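Local coordinates for protein tyrosine phosphatase (PDB 5NCR) that hydrolyses phosphate esters as a homodimeric tyrosine phosphatase of Orf virus with triple substrate specificity, and probably helps the virus to suppress host interferon signalling, at residues 64-67 / 73-76; 77-80 / 86-89; 89-94 / 172-177; 96-101 / 108-113. The protein carries 2 engineered substitutions. All coordinates share one frame; numbering follows the deposited sequence.

How the contacts relate
Contacts 2 and 4 are buried, contact 3 is partly buried and contact 1 lies at the surface. Helix 90-103 is shared by contacts 3 and 4: its first turn leans on helix 165-177, and further along it covers strand 108-111 of the central sheet. Contacts 1 and 2 adjoin in sequence at strand 73-76, and contact 2 runs on into contact 3 through Ser89. The chemistry follows the place. Mostly aliphatic and methionine side chains, with Phe175 and Thr108 among them, carry the inner contacts; in the surface one Tyr66 and His76 have polar ends bonded outside the two segments. Contacts 1 and 4 also meet directly, through Tyr66 and His111.

Contact 1 (64-67 / 73-76); sequences SKYS and TAYH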
# COMPACT_ATOMS: atom_id res chain seq x y z
N SER B 64 33.25 -4.35 -9.70
CA SER B 64 34.63 -3.87 -9.78
C SER B 64 35.16 -3.37 -8.46
O SER B 64 34.56 -2.49 -7.83
CB SER B 64 34.78 -2.78 -10.85
OG SER B 64 34.94 -3.32 -12.15
N LYS B 65 36.33 -3.90 -8.06
CA LYS B 65 37.05 -3.51 -6.85
C LYS B 65 37.86 -2.25 -7.17
O LYS B 65 38.12 -1.97 -8.34
CB LYS B 65 37.98 -4.66 -6.40
CG LYS B 65 38.48 -4.57 -4.96
CD LYS B 65 39.80 -5.31 -4.78
CE LYS B 65 40.65 -4.69 -3.69
NZ LYS B 65 41.61 -5.66 -3.10
N TYR B 66 38.25 -1.48 -6.13
CA TYR B 66 39.10 -0.29 -6.24
C TYR B 66 40.00 -0.16 -5.01
O TYR B 66 39.71 -0.74 -3.95
CB TYR B 66 38.28 1.00 -6.47
CG TYR B 66 37.20 1.25 -5.43
CD1 TYR B 66 37.54 1.67 -4.15
CD2 TYR B 66 35.86 1.10 -5.74
CE1 TYR B 66 36.56 1.88 -3.18
CE2 TYR B 66 34.86 1.33 -4.78
CZ TYR B 66 35.22 1.72 -3.50
OH TYR B 66 34.27 1.95 -2.54
N SER B 67 41.08 0.62 -5.16
CA SER B 67 42.03 0.93 -4.10
C SER B 67 41.48 2.14 -3.36
O SER B 67 40.84 3.00 -3.97
CB SER B 67 43.40 1.26 -4.70
OG SER B 67 44.26 1.93 -3.78
N THR B 73 38.43 2.76 4.60
CA THR B 73 38.27 1.31 4.48
C THR B 73 37.10 1.01 3.52
O THR B 73 35.99 1.48 3.74
CB THR B 73 38.06 0.67 5.88
OG1 THR B 73 39.19 0.95 6.70
CG2 THR B 73 37.84 -0.83 5.81
N ALA B 74 37.36 0.22 2.46
CA ALA B 74 36.32 -0.16 1.51
C ALA B 74 35.92 -1.62 1.69
O ALA B 74 36.77 -2.52 1.66
CB ALA B 74 36.78 0.08 0.08
N TYR B 75 34.64 -1.85 1.94
CA TYR B 75 34.04 -3.18 2.07
C TYR B 75 33.41 -3.46 0.70
O TYR B 75 32.65 -2.64 0.18
CB TYR B 75 32.99 -3.21 3.18
CG TYR B 75 33.54 -2.85 4.55
CD1 TYR B 75 34.24 -3.79 5.31
CD2 TYR B 75 33.38 -1.58 5.08
CE1 TYR B 75 34.80 -3.45 6.54
CE2 TYR B 75 33.91 -1.24 6.33
CZ TYR B 75 34.60 -2.19 7.07
OH TYR B 75 35.12 -1.87 8.32
N HIS B 76 33.81 -4.57 0.07
CA HIS B 76 33.34 -4.94 -1.26
C HIS B 76 32.32 -6.05 -1.19
O HIS B 76 32.60 -7.14 -0.69
CB HIS B 76 34.55 -5.31 -2.15
CG HIS B 76 34.20 -5.56 -3.60
ND1 HIS B 76 34.77 -6.60 -4.31
CD2 HIS B 76 33.32 -4.91 -4.40
CE1 HIS B 76 34.25 -6.53 -5.53
NE2 HIS B 76 33.37 -5.54 -5.63
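Tyr66 and Ala74 make the tight part of this contact, the tyrosine CE1 lying 3.7 Å from the alanine CB. The methyl meets the ring obliquely and also lies 4.1 Å from Tyr66 OH, so it borders the phenol's outer end. A small residue suits this place on the strand, because it lets a large ring come close to the backbone. The ring arrives there because Tyr66 CG sits between its backbone N and carbonyl carbon (chi1 55°), which turns the ring inward from the loop.

The other half is looser. The His76 imidazole has Lys65 over one face, at 4.3 Å between Lys65 CB and His76 CE1, while the rest of the lysine leads away from the strand, as suits a charged chain in an exposed loop. His76 NE2 is 3.9 Å from Ser64 O without bonding to it; its hydrogen-bond partner is Thr62 O. No hydrogen bond joins the two segments.

Tyr66 OH reaches inward to a hydrogen bond with His111 NE2, at the end of strand 108-111. Strand 73-76 is an outermost strand of the sheet, paired with strand 57-60, and residues 64-67 belong to the loop that connects these two neighbours.

Contact 2 (77-80 / 86-89); sequences IPLR and NIAS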
# COMPACT_ATOMS: atom_id res chain seq x y z
N ILE B 77 31.12 -5.76 -1.65
CA ILE B 77 30.01 -6.70 -1.69
C ILE B 77 29.62 -6.73 -3.16
O ILE B 77 28.86 -5.88 -3.63
CB ILE B 77 28.85 -6.35 -0.69
CG1 ILE B 77 29.40 -6.21 0.76
CG2 ILE B 77 27.78 -7.47 -0.76
CD1 ILE B 77 28.69 -5.38 1.68
N PRO B 78 30.30 -7.57 -3.96
CA PRO B 78 29.98 -7.59 -5.40
C PRO B 78 28.64 -8.25 -5.61
O PRO B 78 28.35 -9.30 -5.04
CB PRO B 78 31.15 -8.34 -6.06
CG PRO B 78 31.93 -8.95 -4.92
CD PRO B 78 31.26 -8.63 -3.60
N LEU B 79 27.78 -7.54 -6.26
CA LEU B 79 26.43 -7.95 -6.57
C LEU B 79 26.15 -7.46 -7.96
O LEU B 79 26.70 -6.43 -8.41
CB LEU B 79 25.40 -7.28 -5.64
CG LEU B 79 25.26 -7.78 -4.22
CD1 LEU B 79 24.48 -6.83 -3.40
CD2 LEU B 79 24.57 -9.10 -4.16
N ARG B 80 25.30 -8.24 -8.64
CA ARG B 80 24.78 -7.98 -9.97
C ARG B 80 23.38 -7.41 -9.76
O ARG B 80 22.63 -7.90 -8.90
CB ARG B 80 24.71 -9.27 -10.82
CG ARG B 80 24.41 -8.97 -12.30
CD ARG B 80 24.62 -10.13 -13.24
NE ARG B 80 24.37 -9.74 -14.63
CZ ARG B 80 23.30 -10.06 -15.34
NH1 ARG B 80 22.35 -10.83 -14.82
NH2 ARG B 80 23.17 -9.64 -16.59
N ASN B 86 20.61 -13.18 -4.93
CA ASN B 86 20.30 -13.44 -3.53
C ASN B 86 21.01 -12.41 -2.61
O ASN B 86 22.23 -12.30 -2.61
CB ASN B 86 20.71 -14.87 -3.15
CG ASN B 86 20.28 -15.31 -1.77
OD1 ASN B 86 19.37 -14.75 -1.17
ND2 ASN B 86 20.93 -16.33 -1.23
N ILE B 87 20.22 -11.68 -1.83
CA ILE B 87 20.71 -10.67 -0.89
C ILE B 87 20.31 -11.00 0.56
O ILE B 87 20.69 -10.27 1.48
CB ILE B 87 20.29 -9.22 -1.29
CG1 ILE B 87 18.75 -9.05 -1.39
CG2 ILE B 87 21.01 -8.79 -2.56
CD1 ILE B 87 18.21 -7.69 -1.02
N ALA B 88 19.55 -12.10 0.74
CA ALA B 88 19.06 -12.62 2.03
C ALA B 88 20.18 -12.95 3.00
O ALA B 88 19.99 -12.77 4.19
CB ALA B 88 18.18 -13.84 1.82
N SER B 89 21.36 -13.44 2.54
CA SER B 89 22.44 -13.69 3.51
C SER B 89 23.41 -12.48 3.65
O SER B 89 24.02 -12.31 4.70
CB SER B 89 23.17 -15.00 3.24
OG SER B 89 23.72 -15.06 1.94
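Leu79 and Ile87 supply the apolar part of the contact, their branches crossing at about a right angle. The Ile87 CG2 methyl is received by both ends of the leucine fork, with Leu79 CD2 at 3.9 Å and Leu79 CD1 at 4.1 Å. In Ile87, CG1 stands between the backbone N and the carbonyl carbon (chi1 59°); this leaves CG2 to face Leu79 and sends the longer arm away from it. The Ile87 side chain also packs on Phe167 and Leu171 of helix 165-177. Branched aliphatic residues suit this buried spot, since each can touch several neighbours at once. Leu79 CD2 also passes Asn86 O at 4.3 Å, a packing contact at the margin.

Between the two segments the chain makes an excursion that, by its place in sequence, is consistent with the general-acid loop of dual-specificity phosphatases; the Leu79-Ile87 contact joins the two limbs of that excursion.

The polar interactions lie within or around the segments, none across them. Asn86 OD1 accepts from Ala88 N at 3.3 Å, an Asx turn whose N-H...O angle is 145°, with the donor well above the carbonyl plane. Asparagine suits such a turn because its short side chain brings a carbonyl back to the main chain. Ile87 N is bound by Gln170 OE1, and Leu79 O accepts from Arg118 NH1, while Arg80 turns outward to a salt bridge with Asp82.

Contact 3 (89-94 / 172-177); sequences SIMPAL and IKMFVC
In the helical layer of the phosphatase domain, the start of helix 90-103 meets the C-terminal helix 165-177 through Met91 and Pro92 on one side and Met174 and Phe175 on the other. The short helical segments approach to 11.8 Å at 59°, a wide separation that long side chains must span. Met174 does most of this: with CG anti to the backbone N (chi1 177°) it extends across the gap and brings SD to 3.6 Å from Met91 CB. Its chain then bends, and CE comes to rest 3.8 Å from Pro92 CG.

A wider pi-type turn at 173-177 marks the second helix here. Ile172 O accepts from both Val176 N, at 2.8 Å, and Cys177 N, at 3.1 Å, a shared acceptor that reflects the wider turn.

Phe175 offers its edge rather than its face to the first helix, with CE2 3.9 Å from Met91 CG. Over one face of the same ring lies Met174 CG, and Met128, His129 and Leu132 of helix 118-134 also touch Phe175. Long, unbranched methionine suits a gap this wide. Proline suits the first turn of a helix, where an amide hydrogen has no earlier helical carbonyl to bind.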
# COMPACT_ATOMS: atom_id res chain seq x y z
N SER B 89 21.36 -13.44 2.54
CA SER B 89 22.44 -13.69 3.51
C SER B 89 23.41 -12.48 3.65
O SER B 89 24.02 -12.31 4.70
CB SER B 89 23.17 -15.00 3.24
OG SER B 89 23.72 -15.06 1.94
N ILE B 90 23.46 -11.60 2.65
CA ILE B 90 24.29 -10.38 2.71
C ILE B 90 23.65 -9.33 3.65
O ILE B 90 24.36 -8.67 4.42
CB ILE B 90 24.47 -9.81 1.27
CG1 ILE B 90 25.47 -10.64 0.45
CG2 ILE B 90 24.84 -8.30 1.25
CD1 ILE B 90 25.26 -10.52 -1.08
N MET B 91 22.31 -9.17 3.55
CA MET B 91 21.58 -8.14 4.30
C MET B 91 21.75 -8.20 5.83
O MET B 91 22.05 -7.15 6.38
CB MET B 91 20.09 -8.11 3.93
CG MET B 91 19.50 -6.70 4.00
SD MET B 91 20.50 -5.39 3.20
CE MET B 91 20.56 -5.93 1.52
N PRO B 92 21.60 -9.35 6.53
CA PRO B 92 21.79 -9.33 8.00
C PRO B 92 23.17 -8.83 8.42
O PRO B 92 23.27 -8.06 9.36
CB PRO B 92 21.55 -10.79 8.42
CG PRO B 92 20.72 -11.36 7.32
CD PRO B 92 21.24 -10.71 6.07
N ALA B 93 24.23 -9.25 7.71
CA ALA B 93 25.60 -8.82 8.01
C ALA B 93 25.80 -7.38 7.66
O ALA B 93 26.40 -6.64 8.44
CB ALA B 93 26.61 -9.69 7.30
N LEU B 94 25.27 -6.94 6.52
CA LEU B 94 25.40 -5.57 6.08
C LEU B 94 24.69 -4.56 7.01
O LEU B 94 25.28 -3.55 7.36
CB LEU B 94 24.97 -5.42 4.63
CG LEU B 94 25.25 -4.12 3.94
CD1 LEU B 94 26.67 -3.59 4.25
CD2 LEU B 94 25.01 -4.26 2.46
N ILE B 172 11.24 -7.06 1.69
CA ILE B 172 9.89 -7.19 2.26
C ILE B 172 9.85 -8.47 3.08
O ILE B 172 9.45 -8.41 4.23
CB ILE B 172 8.77 -7.10 1.19
CG1 ILE B 172 8.71 -5.68 0.59
CG2 ILE B 172 7.38 -7.54 1.75
CD1 ILE B 172 8.05 -5.56 -0.77
N LYS B 173 10.30 -9.60 2.52
CA LYS B 173 10.31 -10.91 3.22
C LYS B 173 11.07 -10.85 4.54
O LYS B 173 10.57 -11.28 5.57
CB LYS B 173 10.93 -12.02 2.35
CG LYS B 173 10.08 -12.51 1.18
CD LYS B 173 8.85 -13.31 1.57
CE LYS B 173 9.07 -14.79 1.82
NZ LYS B 173 7.78 -15.47 2.08
N MET B 174 12.26 -10.28 4.49
CA MET B 174 13.14 -10.16 5.64
C MET B 174 12.65 -9.19 6.73
O MET B 174 12.73 -9.53 7.91
CB MET B 174 14.54 -9.78 5.13
CG MET B 174 15.58 -9.55 6.18
SD MET B 174 17.22 -9.71 5.43
CE MET B 174 17.41 -11.52 5.53
N PHE B 175 12.21 -7.97 6.37
CA PHE B 175 11.89 -6.93 7.35
C PHE B 175 10.40 -6.69 7.59
O PHE B 175 10.03 -6.03 8.58
CB PHE B 175 12.59 -5.61 7.01
CG PHE B 175 14.10 -5.71 7.01
CD1 PHE B 175 14.81 -5.74 8.21
CD2 PHE B 175 14.81 -5.77 5.82
CE1 PHE B 175 16.21 -5.84 8.22
CE2 PHE B 175 16.21 -5.86 5.83
CZ PHE B 175 16.90 -5.86 7.02
N VAL B 176 9.55 -7.26 6.76
CA VAL B 176 8.11 -7.09 6.97
C VAL B 176 7.49 -8.39 7.40
O VAL B 176 6.83 -8.44 8.42
CB VAL B 176 7.37 -6.43 5.78
CG1 VAL B 176 5.84 -6.45 5.97
CG2 VAL B 176 7.89 -5.02 5.55
N CYS B 177 7.70 -9.45 6.61
CA CYS B 177 7.14 -10.77 6.88
C CYS B 177 7.75 -11.42 8.11
O CYS B 177 6.99 -11.81 9.01
CB CYS B 177 7.25 -11.67 5.66
SG CYS B 177 6.40 -11.02 4.20

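Contact 4 (96-101 / 108-113); sequences KLLARL and TLVHSV. Engineered in segment 108-113: Ser112 (natural residue Cys). With PO4 (phosphate ion), chain D.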
# COMPACT_ATOMS: atom_id res chain seq x y z
N LYS B 96 24.02 -4.96 10.20
CA LYS B 96 24.78 -5.00 11.45
C LYS B 96 26.05 -4.18 11.31
O LYS B 96 26.36 -3.37 12.19
CB LYS B 96 25.08 -6.44 11.85
CG LYS B 96 25.50 -6.57 13.31
CD LYS B 96 25.75 -8.01 13.74
CE LYS B 96 26.25 -8.07 15.17
NZ LYS B 96 27.68 -7.65 15.30
N LEU B 97 26.74 -4.30 10.16
CA LEU B 97 27.96 -3.54 9.85
C LEU B 97 27.65 -2.02 9.81
O LEU B 97 28.39 -1.24 10.39
CB LEU B 97 28.57 -4.02 8.50
CG LEU B 97 29.68 -3.15 7.83
CD1 LEU B 97 30.90 -3.07 8.68
CD2 LEU B 97 30.03 -3.69 6.48
N LEU B 98 26.57 -1.62 9.11
CA LEU B 98 26.18 -0.21 9.03
C LEU B 98 25.80 0.36 10.39
O LEU B 98 26.20 1.48 10.72
CB LEU B 98 25.08 0.00 7.98
CG LEU B 98 25.48 -0.29 6.52
CD1 LEU B 98 24.29 -0.21 5.61
CD2 LEU B 98 26.61 0.62 6.03
N ALA B 99 25.10 -0.44 11.22
CA ALA B 99 24.74 -0.03 12.58
C ALA B 99 26.01 0.16 13.46
O ALA B 99 26.06 1.10 14.27
CB ALA B 99 23.80 -1.05 13.20
N ARG B 100 27.03 -0.69 13.28
CA ARG B 100 28.30 -0.61 14.02
C ARG B 100 29.07 0.65 13.60
O ARG B 100 29.63 1.34 14.46
CB ARG B 100 29.15 -1.87 13.79
CG ARG B 100 30.17 -2.15 14.88
CD ARG B 100 31.25 -3.13 14.44
NE ARG B 100 32.35 -2.47 13.72
CZ ARG B 100 32.76 -2.79 12.50
NH1 ARG B 100 32.18 -3.78 11.84
NH2 ARG B 100 33.75 -2.12 11.92
N LEU B 101 29.11 0.96 12.28
CA LEU B 101 29.81 2.15 11.76
C LEU B 101 29.13 3.44 12.26
O LEU B 101 29.81 4.38 12.64
CB LEU B 101 29.94 2.12 10.22
CG LEU B 101 30.74 0.94 9.64
CD1 LEU B 101 30.54 0.78 8.14
CD2 LEU B 101 32.21 1.03 9.97
N THR B 108 29.95 6.83 6.49
CA THR B 108 30.00 5.71 5.56
C THR B 108 29.18 5.99 4.33
O THR B 108 28.04 6.45 4.43
CB THR B 108 29.52 4.44 6.28
OG1 THR B 108 30.39 4.22 7.38
CG2 THR B 108 29.46 3.20 5.36
N LEU B 109 29.76 5.67 3.16
CA LEU B 109 29.07 5.78 1.89
C LEU B 109 28.79 4.39 1.29
O LEU B 109 29.70 3.68 0.91
CB LEU B 109 29.89 6.67 0.91
CG LEU B 109 29.28 6.82 -0.50
CD1 LEU B 109 27.93 7.56 -0.48
CD2 LEU B 109 30.28 7.41 -1.46
N VAL B 110 27.50 4.04 1.18
CA VAL B 110 27.04 2.81 0.56
C VAL B 110 26.74 3.19 -0.89
O VAL B 110 25.96 4.11 -1.16
CB VAL B 110 25.80 2.21 1.27
CG1 VAL B 110 25.43 0.85 0.67
CG2 VAL B 110 26.02 2.10 2.77
N HIS B 111 27.42 2.52 -1.84
CA HIS B 111 27.24 2.89 -3.24
C HIS B 111 27.25 1.71 -4.20
O HIS B 111 27.74 0.62 -3.90
CB HIS B 111 28.30 3.95 -3.66
CG HIS B 111 29.68 3.37 -3.73
ND1 HIS B 111 30.18 2.82 -4.91
CD2 HIS B 111 30.60 3.20 -2.75
CE1 HIS B 111 31.39 2.36 -4.62
NE2 HIS B 111 31.70 2.59 -3.34
N SER B 112 26.67 1.95 -5.39
CA SER B 112 26.59 1.05 -6.54
C SER B 112 26.49 1.99 -7.73
O SER B 112 26.23 3.16 -7.53
CB SER B 112 25.41 0.08 -6.42
OG SER B 112 24.21 0.76 -6.13
N VAL B 113 26.72 1.52 -8.94
CA VAL B 113 26.88 2.35 -10.14
C VAL B 113 25.83 3.47 -10.28
O VAL B 113 26.22 4.64 -10.26
CB VAL B 113 26.99 1.50 -11.44
CG1 VAL B 113 27.15 2.40 -12.67
CG2 VAL B 113 28.16 0.53 -11.34
P PO4 D . 22.50 0.21 -9.19
O1 PO4 D . 23.50 0.17 -10.44
O2 PO4 D . 21.00 0.33 -9.70
O3 PO4 D . 22.84 1.46 -8.26
O4 PO4 D . 22.64 -1.04 -8.36
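Helix 96-101 runs nearly antiparallel to strand 108-111, at 154° with their axes 10.3 Å apart, and lays Leu98 and Leu101 against Thr108 and Val110. Leu98 CD2 reaches furthest along the strand, to 3.6 Å from Val110 CG2; the same methyl, Leu98 CD2, also lies 3.9 Å from Thr108 CG2, while Leu98 CD1 stays on the Val110 side. One turn on, Leu101 stands across the threonine at about a right angle, with CD1 3.5 Å from Thr108 OG1. Thr108 CG2 thus touches both leucines, while OG1, turned anti to the carbonyl carbon (chi1 -59°), has its hydrogen bond with Lys106 O.

Strand 73-76, helix 90-103 and strand 108-111 form a beta-alpha-beta crossover that passes over strand 57-60, the strand lying between the other two in the sheet. Beta-branched residues suit the strand, and leucines three residues apart lie on the same side of the helix, their longer branched chains reaching down to the strand; Ala122 and Tyr126 of helix 118-134 continue this apolar layer.

Beyond the strand the chain enters the phosphate-binding P-loop of the tyrosine phosphatases. Ser112, engineered in place of the natural cysteine, donates a hydrogen bond from OG to phosphate O3 at 2.6 Å and also bonds Ser119 OG. The ion is held further by the backbone N atoms of Ala114, Val116 and Asn117 and by Arg118 NE.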